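Local coordinates for protein serine-pyruvate aminotransferase (AgxT) (Sulfolobus solfataricus, PDB 3ZRQ) that probably transfers amino groups from serine or alanine to pyruvate or glyoxylate, using pyridoxal 5'-phosphate as its cofactor, at residues Leu57-Gly62 / Leu221-Trp226; Val114-Val119 / Lys147-Lys152; Leu133-Thr138 / Val165-Ala170; Leu159-Gly164 / Val180-Thr185. All coordinates share one frame; numbering follows the deposited sequence.

Contact 1. Residues Leu57-Gly62 / Leu221-Trp226; sequences LIIPGG and LDLRNW. With PMP (4'-deoxy-4'-aminopyridoxal-5'-phosphate), chain C.
Ile59 and Pro60 lay two bumps on one face of the Trp226 indole. The Ile59 methyl CG2 stands over the five-membered ring, 4.0 Å from its centroid and 20° off the normal; Pro60 CD does the same over the six-membered ring, 3.8 Å from that centroid. Both are CH-pi contacts, each displaced toward the rim, and together they span the length of the indole. Ile59, with CG1 between the backbone N and the carbonyl carbon (chi1 67°), leaves CG2 anti to the carbonyl carbon, where it fills the hollow between the indole and Leu223, Leu223 CD2 lying 4.2 Å from Ile59 CG2. Beside it, Leu57 CD2 enters a second hollow, meeting Trp226 CB at 4.1 Å and Leu223 CD2 at 4.3 Å. Replacing Trp226 with an alanine would probably leave Ile59 CG2 and Pro60 CD facing a gap, and the carbonyl of Tyr220 would lose the indole NE1 that donates to it. The residues joined are buried. Gly62, the N-cap of helix 63-69, has its CA 3.7 Å from the cofactor phosphate oxygen O3P. Phe241 meets the indole edge-to-face, strand 196-202 bonds along strand 55-59, Leu221 and Leu223 rest on helix 63-69, and Leu223 also on Leu202 of strand 196-202.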
# COMPACT_ATOMS: atom_id res chain seq x y z
N LEU A 57 18.59 21.90 4.88
CA LEU A 57 17.19 22.30 5.00
C LEU A 57 16.38 21.57 3.93
O LEU A 57 16.85 21.36 2.81
CB LEU A 57 16.99 23.81 4.83
CG LEU A 57 17.66 24.71 5.88
CD1 LEU A 57 18.93 25.23 5.28
CD2 LEU A 57 16.78 25.88 6.33
N ILE A 58 15.17 21.18 4.32
CA ILE A 58 14.25 20.53 3.41
C ILE A 58 12.99 21.37 3.48
O ILE A 58 12.40 21.54 4.54
CB ILE A 58 14.03 19.05 3.81
CG1 ILE A 58 15.36 18.27 3.71
CG2 ILE A 58 12.92 18.43 2.96
CD1 ILE A 58 15.34 16.86 4.31
N ILE A 59 12.61 21.94 2.34
CA ILE A 59 11.49 22.89 2.26
C ILE A 59 10.44 22.41 1.26
O ILE A 59 10.74 21.55 0.42
CB ILE A 59 11.94 24.34 1.90
CG1 ILE A 59 12.50 24.44 0.45
CG2 ILE A 59 12.96 24.85 2.95
CD1 ILE A 59 12.80 25.89 -0.05
N PRO A 60 9.21 22.93 1.36
CA PRO A 60 8.20 22.51 0.36
C PRO A 60 8.46 23.06 -1.06
O PRO A 60 9.01 24.16 -1.24
CB PRO A 60 6.89 23.08 0.91
CG PRO A 60 7.16 23.45 2.34
CD PRO A 60 8.64 23.78 2.42
N GLY A 61 8.04 22.26 -2.05
CA GLY A 61 7.96 22.69 -3.46
C GLY A 61 8.88 21.82 -4.30
O GLY A 61 8.54 20.69 -4.67
N GLY A 62 10.07 22.35 -4.61
CA GLY A 62 11.05 21.57 -5.40
C GLY A 62 12.29 22.36 -5.73
O GLY A 62 12.68 23.27 -4.99
N LEU A 221 9.45 31.53 1.55
CA LEU A 221 10.74 31.07 1.03
C LEU A 221 11.95 31.72 1.71
O LEU A 221 13.09 31.57 1.25
CB LEU A 221 10.79 31.23 -0.50
CG LEU A 221 9.67 30.47 -1.25
CD1 LEU A 221 9.85 30.69 -2.77
CD2 LEU A 221 9.69 28.96 -0.91
N ASP A 222 11.70 32.41 2.81
CA ASP A 222 12.79 32.88 3.67
C ASP A 222 13.31 31.69 4.50
O ASP A 222 12.59 31.14 5.36
CB ASP A 222 12.30 34.02 4.56
CG ASP A 222 13.45 34.69 5.39
OD1 ASP A 222 14.59 34.15 5.46
OD2 ASP A 222 13.16 35.77 5.96
N LEU A 223 14.54 31.29 4.23
CA LEU A 223 15.13 30.16 4.90
C LEU A 223 15.22 30.33 6.44
O LEU A 223 15.25 29.32 7.17
CB LEU A 223 16.51 29.83 4.34
CG LEU A 223 16.55 29.33 2.90
CD1 LEU A 223 18.02 29.11 2.47
CD2 LEU A 223 15.72 28.01 2.74
N ARG A 224 15.24 31.59 6.90
CA ARG A 224 15.24 31.89 8.37
C ARG A 224 14.00 31.32 9.05
O ARG A 224 14.06 30.89 10.21
CB ARG A 224 15.33 33.40 8.63
CG ARG A 224 16.65 34.03 8.24
CD ARG A 224 16.53 35.55 8.19
NE ARG A 224 17.76 36.13 7.67
CZ ARG A 224 18.05 36.20 6.37
NH1 ARG A 224 17.18 35.73 5.46
NH2 ARG A 224 19.19 36.75 5.98
N ASN A 225 12.88 31.28 8.33
CA ASN A 225 11.63 30.72 8.86
C ASN A 225 11.62 29.20 9.00
O ASN A 225 10.89 28.66 9.85
CB ASN A 225 10.44 31.18 8.03
CG ASN A 225 10.08 32.64 8.25
OD1 ASN A 225 10.24 33.15 9.35
ND2 ASN A 225 9.52 33.31 7.22
N TRP A 226 12.40 28.51 8.16
CA TRP A 226 12.51 27.04 8.17
C TRP A 226 13.61 26.55 9.08
O TRP A 226 13.56 25.41 9.55
CB TRP A 226 12.70 26.46 6.74
CG TRP A 226 11.47 26.67 5.90
CD1 TRP A 226 11.28 27.62 4.94
CD2 TRP A 226 10.23 25.95 6.01
NE1 TRP A 226 10.00 27.53 4.43
CE2 TRP A 226 9.35 26.50 5.05
CE3 TRP A 226 9.79 24.87 6.80
CZ2 TRP A 226 8.04 26.02 4.87
CZ3 TRP A 226 8.51 24.40 6.63
CH2 TRP A 226 7.64 24.96 5.65
N1 PMP C . 16.99 22.92 -12.10
C2 PMP C . 17.09 21.90 -12.99
C2A PMP C . 18.47 21.56 -13.50
C3 PMP C . 15.98 21.10 -13.30
O3 PMP C . 16.15 20.00 -14.07
C4 PMP C . 14.73 21.50 -12.80
C4A PMP C . 13.45 20.92 -13.33
N4A PMP C . 13.47 19.52 -13.27
C5 PMP C . 14.65 22.58 -11.90
C6 PMP C . 15.79 23.29 -11.57
C5A PMP C . 13.35 23.01 -11.24
O4P PMP C . 12.95 21.96 -10.36
P PMP C . 11.39 21.81 -9.98
O1P PMP C . 10.59 21.47 -11.22
O2P PMP C . 10.90 23.12 -9.39
O3P PMP C . 11.36 20.70 -8.96

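Contact 2. Residues Val114-Val119 / Lys147-Lys152; sequences VKPGEV and KDVINK
Pro116, Val149 and Lys152 carry most of the buried surface where two crossover helices of an alpha/beta sheet meet. Helix 116-125 leads into strand 128-134 and helix 146-153 leads on to strand 157-163, so the contact joins consecutive connections of the parallel part of the sheet, as in the large domain of fold type I aminotransferases. The backbones come very close, with the CA atoms of Pro116 and Val149 4.4 Å apart. The Pro116 ring, in the first turn of its helix, is pressed against the other helix: its CG lies 3.8 Å from Asp148 CB and 4.0 Å from Val149 CG2. Val149 divides its two methyls between partners. With CG1 anti to the backbone N (chi1 176°), that branch meets Val119 CG1 at 3.9 Å, the two side chains crossing at about a right angle, while CG2 is left for the proline. An alanine in place of Val149 would probably open a gap between Val119 and Pro116 and remove a neighbour of Leu133 on the sheet beneath. Toward the outside the contact thins: Asp148, a residue seen to bind calcium, offers only its CB to the proline. Lys152 closes this edge with its aliphatic chain, extended through chi2 and chi3 so that CD comes 3.6 Å from Pro116 O and CE 3.6 Å from Pro116 CB; the bend at chi4 (-63°) turns only NZ.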
# COMPACT_ATOMS: atom_id res chain seq x y z
N VAL A 114 29.89 26.83 -20.39
CA VAL A 114 30.78 27.98 -20.11
C VAL A 114 32.04 27.48 -19.47
O VAL A 114 32.00 26.82 -18.44
CB VAL A 114 30.11 29.05 -19.18
CG1 VAL A 114 31.06 30.25 -19.00
CG2 VAL A 114 28.77 29.51 -19.80
N LYS A 115 33.19 27.80 -20.09
CA LYS A 115 34.46 27.27 -19.59
C LYS A 115 34.83 27.93 -18.29
O LYS A 115 34.50 29.10 -18.10
CB LYS A 115 35.58 27.48 -20.62
CG LYS A 115 35.71 26.32 -21.58
CD LYS A 115 34.61 26.32 -22.60
CE LYS A 115 34.39 24.89 -23.15
NZ LYS A 115 33.14 24.87 -23.97
N PRO A 116 35.51 27.20 -17.39
CA PRO A 116 35.96 27.80 -16.13
C PRO A 116 36.78 29.08 -16.34
O PRO A 116 36.72 30.00 -15.50
CB PRO A 116 36.84 26.71 -15.52
CG PRO A 116 36.28 25.42 -16.06
CD PRO A 116 35.70 25.73 -17.41
N GLY A 117 37.54 29.13 -17.44
CA GLY A 117 38.32 30.32 -17.81
C GLY A 117 37.48 31.55 -18.04
O GLY A 117 37.88 32.64 -17.63
N GLU A 118 36.34 31.38 -18.72
CA GLU A 118 35.43 32.47 -19.03
C GLU A 118 34.71 33.01 -17.78
O GLU A 118 34.41 34.22 -17.69
CB GLU A 118 34.44 32.03 -20.12
CG GLU A 118 35.17 31.37 -21.29
CD GLU A 118 34.29 30.56 -22.26
OE1 GLU A 118 33.33 29.83 -21.86
OE2 GLU A 118 34.59 30.63 -23.47
N VAL A 119 34.43 32.13 -16.81
CA VAL A 119 33.84 32.56 -15.53
C VAL A 119 34.89 33.33 -14.72
O VAL A 119 34.62 34.39 -14.15
CB VAL A 119 33.28 31.38 -14.70
CG1 VAL A 119 32.48 31.88 -13.46
CG2 VAL A 119 32.41 30.46 -15.56
N LYS A 147 33.59 21.82 -10.04
CA LYS A 147 34.83 21.84 -9.25
C LYS A 147 35.88 22.78 -9.87
O LYS A 147 36.47 23.59 -9.16
CB LYS A 147 35.41 20.43 -9.13
CG LYS A 147 36.64 20.34 -8.24
CD LYS A 147 37.38 19.04 -8.52
CE LYS A 147 38.48 18.81 -7.52
NZ LYS A 147 39.08 17.46 -7.72
N ASP A 148 36.10 22.64 -11.18
CA ASP A 148 37.08 23.48 -11.89
C ASP A 148 36.72 24.96 -11.86
O ASP A 148 37.59 25.78 -11.59
CB ASP A 148 37.28 23.01 -13.33
CG ASP A 148 37.93 21.62 -13.43
OD1 ASP A 148 38.52 21.14 -12.44
OD2 ASP A 148 37.84 21.02 -14.51
N VAL A 149 35.45 25.29 -12.13
CA VAL A 149 34.96 26.68 -12.01
C VAL A 149 35.22 27.24 -10.61
O VAL A 149 35.78 28.33 -10.47
CB VAL A 149 33.44 26.79 -12.31
CG1 VAL A 149 32.95 28.22 -12.08
CG2 VAL A 149 33.13 26.39 -13.72
N ILE A 150 34.83 26.51 -9.58
CA ILE A 150 34.93 27.01 -8.21
C ILE A 150 36.39 27.23 -7.77
O ILE A 150 36.70 28.24 -7.13
CB ILE A 150 34.21 26.09 -7.20
CG1 ILE A 150 32.71 26.09 -7.48
CG2 ILE A 150 34.47 26.56 -5.76
CD1 ILE A 150 31.99 24.96 -6.82
N ASN A 151 37.27 26.29 -8.12
CA ASN A 151 38.68 26.43 -7.78
C ASN A 151 39.26 27.74 -8.30
O ASN A 151 40.04 28.39 -7.62
CB ASN A 151 39.48 25.22 -8.27
CG ASN A 151 39.44 24.05 -7.29
OD1 ASN A 151 38.67 24.07 -6.33
ND2 ASN A 151 40.26 23.04 -7.54
N LYS A 152 38.83 28.13 -9.49
CA LYS A 152 39.23 29.40 -10.10
C LYS A 152 38.58 30.64 -9.48
O LYS A 152 39.26 31.65 -9.28
CB LYS A 152 38.94 29.37 -11.60
CG LYS A 152 39.91 28.50 -12.38
CD LYS A 152 39.63 28.59 -13.86
CE LYS A 152 40.28 27.43 -14.63
NZ LYS A 152 41.77 27.44 -14.53

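Contact 3. Residues Leu133-Thr138 / Val165-Ala170; sequences LTHVET and VSSVGA. With PMP (4'-deoxy-4'-aminopyridoxal-5'-phosphate), chain C.
The backbones of Val136 and Ser166 come to 5.6 Å between CA atoms, and a water joins them, accepting from Val136 N and from Ser166 N at 3.1 Å each. Val136 turns its side chain to the facing loop, its CB 3.5 Å from Ser166 O and its CG2 against Ser167 CB. On one flank the His135 ring approaches Ser167 obliquely, ND1 lying 2.9 Å from Ser167 OG. Leu133-Thr138 runs off the carboxy end of strand 128-134, and Val165-Ala170 follows that of its parallel neighbour 157-163, the edge of the sheet where fold type I enzymes hold pyridoxal phosphate; here they grip the pyridoxamine form. Thr138, with OG1 anti to its carbonyl carbon (chi1 -47°), directs that hydroxyl at the cofactor's ring hydroxyl. This hydrogen bond, Thr138 OG1 to PMP O3, is modelled at a very short 2.4 Å, a length to be read with caution. The same OG1 is hydrogen-bonded to Ser166 OG at 2.7 Å in the conformer described, one of two for this serine. Val165 lies over a face of the pyridine ring, its CG1 3.6 Å from C3 and its CG2 above the C6 and N1 side. Beyond the two segments, Thr300 OG1 is hydrogen-bonded to Ser166 O, and Arg337 NH1 to Thr138 O.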
# COMPACT_ATOMS: atom_id res chain seq x y z
N LEU A 133 25.70 28.55 -10.46
CA LEU A 133 26.07 27.50 -11.42
C LEU A 133 24.97 26.43 -11.54
O LEU A 133 24.17 26.25 -10.60
CB LEU A 133 27.35 26.85 -10.91
CG LEU A 133 28.54 27.76 -10.62
CD1 LEU A 133 29.71 26.90 -10.15
CD2 LEU A 133 28.86 28.53 -11.91
N THR A 134 24.90 25.75 -12.69
CA THR A 134 24.04 24.56 -12.86
C THR A 134 24.93 23.32 -13.02
O THR A 134 25.71 23.25 -13.97
CB THR A 134 23.15 24.69 -14.10
OG1 THR A 134 22.53 25.98 -14.14
CG2 THR A 134 22.07 23.61 -14.10
N HIS A 135 24.80 22.34 -12.13
CA HIS A 135 25.68 21.16 -12.21
C HIS A 135 25.34 20.36 -13.48
O HIS A 135 26.21 20.12 -14.31
CB HIS A 135 25.61 20.30 -10.93
CG HIS A 135 26.75 19.35 -10.76
ND1 HIS A 135 26.95 18.65 -9.59
CD2 HIS A 135 27.78 19.01 -11.58
CE1 HIS A 135 28.04 17.90 -9.69
NE2 HIS A 135 28.57 18.11 -10.89
N VAL A 136 24.08 19.99 -13.65
CA VAL A 136 23.65 19.35 -14.87
C VAL A 136 22.47 20.15 -15.40
O VAL A 136 21.47 20.35 -14.70
CB VAL A 136 23.24 17.85 -14.64
CG1 VAL A 136 22.43 17.31 -15.83
CG2 VAL A 136 24.44 16.99 -14.36
N GLU A 137 22.63 20.65 -16.63
CA GLU A 137 21.59 21.38 -17.33
C GLU A 137 20.66 20.39 -18.04
O GLU A 137 20.99 19.82 -19.09
CB GLU A 137 22.22 22.37 -18.34
CG GLU A 137 21.23 23.04 -19.30
CD GLU A 137 20.13 23.79 -18.53
OE1 GLU A 137 20.48 24.62 -17.66
OE2 GLU A 137 18.93 23.52 -18.80
N THR A 138 19.46 20.22 -17.48
CA THR A 138 18.55 19.15 -17.86
C THR A 138 18.05 19.30 -19.29
O THR A 138 17.77 18.28 -19.95
CB THR A 138 17.33 19.10 -16.88
OG1 THR A 138 17.82 19.17 -15.53
CG2 THR A 138 16.51 17.83 -17.04
N VAL A 165 19.91 19.95 -8.93
CA VAL A 165 18.62 19.25 -9.13
C VAL A 165 18.73 17.95 -9.95
O VAL A 165 18.14 16.92 -9.57
CB VAL A 165 17.52 20.19 -9.70
CG1 VAL A 165 16.31 19.41 -10.13
CG2 VAL A 165 17.11 21.28 -8.63
N SER A 166 19.47 17.98 -11.08
CA SER A 166 19.70 16.76 -11.88
C SER A 166 21.12 16.17 -11.69
O SER A 166 21.65 15.48 -12.59
CB SER A 166 19.45 17.04 -13.36
OG SER A 166 18.10 17.26 -13.63
N SER A 167 21.73 16.42 -10.55
CA SER A 167 23.06 15.85 -10.30
C SER A 167 23.23 15.12 -8.96
O SER A 167 23.89 14.07 -8.91
CB SER A 167 24.17 16.90 -10.47
OG SER A 167 24.25 17.71 -9.31
N VAL A 168 22.66 15.68 -7.90
CA VAL A 168 22.81 15.12 -6.56
C VAL A 168 22.17 13.72 -6.49
O VAL A 168 21.03 13.54 -6.86
CB VAL A 168 22.28 16.08 -5.45
CG1 VAL A 168 22.40 15.45 -4.06
CG2 VAL A 168 23.07 17.42 -5.51
N GLY A 169 22.99 12.76 -6.07
CA GLY A 169 22.61 11.35 -5.96
C GLY A 169 23.08 10.51 -7.13
O GLY A 169 22.85 9.28 -7.16
N ALA A 170 23.75 11.15 -8.09
CA ALA A 170 24.19 10.49 -9.33
C ALA A 170 25.61 10.88 -9.78
O ALA A 170 26.31 10.05 -10.37
CB ALA A 170 23.23 10.78 -10.43
N1 PMP C . 16.99 22.92 -12.10
C2 PMP C . 17.09 21.90 -12.99
C2A PMP C . 18.47 21.56 -13.50
C3 PMP C . 15.98 21.10 -13.30
O3 PMP C . 16.15 20.00 -14.07
C4 PMP C . 14.73 21.50 -12.80
C4A PMP C . 13.45 20.92 -13.33
N4A PMP C . 13.47 19.52 -13.27
C5 PMP C . 14.65 22.58 -11.90
C6 PMP C . 15.79 23.29 -11.57
C5A PMP C . 13.35 23.01 -11.24
O4P PMP C . 12.95 21.96 -10.36
P PMP C . 11.39 21.81 -9.98
O1P PMP C . 10.59 21.47 -11.22
O2P PMP C . 10.90 23.12 -9.39
O3P PMP C . 11.36 20.70 -8.96
O HOH W 1 21.57 20.08 -11.89

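Contact 4. Residues Leu159-Gly164 / Val180-Thr185; sequences LIVVDG and VDVYLT. With PMP (4'-deoxy-4'-aminopyridoxal-5'-phosphate), chain C.
Val162 and Tyr183 form the tight middle of a parallel strand pair in the central sheet, whose axes run 4.7 Å apart at 14°. Val162 CB sits over the centre of the Tyr183 ring, 3.8 Å from the centroid and 9° off the normal, a CH-pi contact, and the ring's edge fits against Gly164 CA, where no side chain is in the way. Beneath them Val162 N donates to Val182 O at 2.8 Å and Leu184 N to Val162 O at 3.0 Å, both nearly straight onto the acceptor. On the face with Asp163 and Leu184, Val161 CG1, in the one of its two conformers described, packs beside Val182 CB at 3.6 Å. No flank is solvent-facing, since every residue is buried, but the ends hold differently. At the carboxy end the bond from Gly164 N to Leu184 O is weak, and Thr185 OG1 reaches Gly164 O from above the carbonyl plane. At the amino end Ile160 O accepts from both Asp181 N and Val182 N, while Asp181 OD2 takes Ile160 N through its anti lone pair at 3.0 Å; Arg154 and Ser203 engage the same carboxylate. Asp163 has CG anti to the backbone N (chi1 165°), which carries the carboxylate to the cofactor: OD1 accepts from Val165 N, OD2 lies 2.7 Å from PMP N1, and, as in other fold type I enzymes, it probably helps the ring withdraw electrons during transamination.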
# COMPACT_ATOMS: atom_id res chain seq x y z
N LEU A 159 29.73 34.53 -2.46
CA LEU A 159 28.84 33.36 -2.34
C LEU A 159 28.76 32.56 -3.65
O LEU A 159 28.66 33.15 -4.73
CB LEU A 159 27.42 33.80 -1.95
CG LEU A 159 27.20 34.43 -0.56
CD1 LEU A 159 25.72 34.88 -0.37
CD2 LEU A 159 27.66 33.49 0.58
N ILE A 160 28.80 31.23 -3.53
CA ILE A 160 28.64 30.36 -4.70
C ILE A 160 27.50 29.36 -4.47
O ILE A 160 27.49 28.66 -3.48
CB ILE A 160 29.94 29.59 -5.04
CG1 ILE A 160 31.09 30.56 -5.39
CG2 ILE A 160 29.73 28.65 -6.24
CD1 ILE A 160 32.43 29.83 -5.51
N VAL A 161 26.53 29.37 -5.38
CA VAL A 161 25.42 28.43 -5.31
C VAL A 161 25.41 27.52 -6.54
O VAL A 161 25.68 27.96 -7.69
CB VAL A 161 24.04 29.13 -5.10
CG1 VAL A 161 24.13 30.20 -3.99
CG2 VAL A 161 23.50 29.73 -6.38
N VAL A 162 25.11 26.23 -6.30
CA VAL A 162 25.02 25.26 -7.39
C VAL A 162 23.65 24.59 -7.39
O VAL A 162 23.22 24.04 -6.36
CB VAL A 162 26.12 24.17 -7.29
CG1 VAL A 162 26.00 23.16 -8.46
CG2 VAL A 162 27.52 24.81 -7.24
N ASP A 163 22.98 24.69 -8.53
CA ASP A 163 21.76 23.94 -8.77
C ASP A 163 22.19 22.50 -9.15
O ASP A 163 22.65 22.25 -10.28
CB ASP A 163 20.94 24.65 -9.85
CG ASP A 163 19.85 23.78 -10.43
OD1 ASP A 163 19.64 22.62 -9.97
OD2 ASP A 163 19.19 24.25 -11.38
N GLY A 164 22.08 21.61 -8.15
CA GLY A 164 22.27 20.16 -8.32
C GLY A 164 20.98 19.33 -8.44
O GLY A 164 20.97 18.14 -8.10
N VAL A 180 31.34 25.23 -1.40
CA VAL A 180 30.12 25.77 -2.00
C VAL A 180 29.33 26.32 -0.85
O VAL A 180 29.36 25.76 0.25
CB VAL A 180 29.32 24.66 -2.73
CG1 VAL A 180 27.97 25.18 -3.22
CG2 VAL A 180 30.11 24.14 -3.90
N ASP A 181 28.63 27.44 -1.08
CA ASP A 181 27.83 28.04 -0.02
C ASP A 181 26.39 27.56 0.04
O ASP A 181 25.83 27.43 1.12
CB ASP A 181 27.92 29.57 -0.08
CG ASP A 181 29.35 30.04 0.11
OD1 ASP A 181 29.86 29.87 1.25
OD2 ASP A 181 29.96 30.47 -0.88
N VAL A 182 25.80 27.33 -1.13
CA VAL A 182 24.48 26.66 -1.23
C VAL A 182 24.56 25.60 -2.32
O VAL A 182 24.79 25.92 -3.49
CB VAL A 182 23.33 27.65 -1.56
CG1 VAL A 182 21.99 26.93 -1.65
CG2 VAL A 182 23.23 28.75 -0.50
N TYR A 183 24.37 24.34 -1.95
CA TYR A 183 24.20 23.27 -2.94
C TYR A 183 22.76 22.81 -2.78
O TYR A 183 22.32 22.50 -1.66
CB TYR A 183 25.18 22.10 -2.68
CG TYR A 183 25.83 21.55 -3.94
CD1 TYR A 183 25.07 20.94 -4.95
CD2 TYR A 183 27.20 21.66 -4.13
CE1 TYR A 183 25.67 20.46 -6.11
CE2 TYR A 183 27.82 21.18 -5.28
CZ TYR A 183 27.05 20.58 -6.27
OH TYR A 183 27.65 20.12 -7.42
N LEU A 184 22.00 22.81 -3.87
CA LEU A 184 20.59 22.45 -3.75
C LEU A 184 20.18 21.33 -4.72
O LEU A 184 20.87 21.05 -5.71
CB LEU A 184 19.68 23.70 -3.92
CG LEU A 184 19.73 24.42 -5.28
CD1 LEU A 184 18.67 23.84 -6.24
CD2 LEU A 184 19.46 25.93 -5.06
N THR A 185 19.05 20.70 -4.42
CA THR A 185 18.49 19.66 -5.27
C THR A 185 16.98 19.55 -5.01
O THR A 185 16.39 20.40 -4.29
CB THR A 185 19.28 18.28 -5.16
OG1 THR A 185 18.86 17.34 -6.17
CG2 THR A 185 19.15 17.64 -3.79
N1 PMP C . 16.99 22.92 -12.10
C2 PMP C . 17.09 21.90 -12.99
C2A PMP C . 18.47 21.56 -13.50
C3 PMP C . 15.98 21.10 -13.30
O3 PMP C . 16.15 20.00 -14.07
C4 PMP C . 14.73 21.50 -12.80
C4A PMP C . 13.45 20.92 -13.33
N4A PMP C . 13.47 19.52 -13.27
C5 PMP C . 14.65 22.58 -11.90
C6 PMP C . 15.79 23.29 -11.57
C5A PMP C . 13.35 23.01 -11.24
O4P PMP C . 12.95 21.96 -10.36
P PMP C . 11.39 21.81 -9.98
O1P PMP C . 10.59 21.47 -11.22
O2P PMP C . 10.90 23.12 -9.39
O3P PMP C . 11.36 20.70 -8.96

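Overall arrangement
Contacts 1, 3 and 4 are buried and each reaches the same central sheet and the cofactor, whereas contact 2 is partly exposed, lies away from the cofactor and joins two helices on one side of that sheet. Contact 1, at the edge strand 55-59, is apolar and lies close to a second subunit; contact 2 is also apolar between its segments. Contact 4 is mainly backbone bonding, and contact 3, where the strands give way to loops, uses hydroxyls and a water. Contacts 3 and 4 adjoin, Leu133 and His135 donating to the carbonyls of Val161 and Asp163. Helix 146-153 of contact 2 bears on both through Val149 and Ile150, while contact 1 stays about 17 Å from contact 2 between nearest atoms.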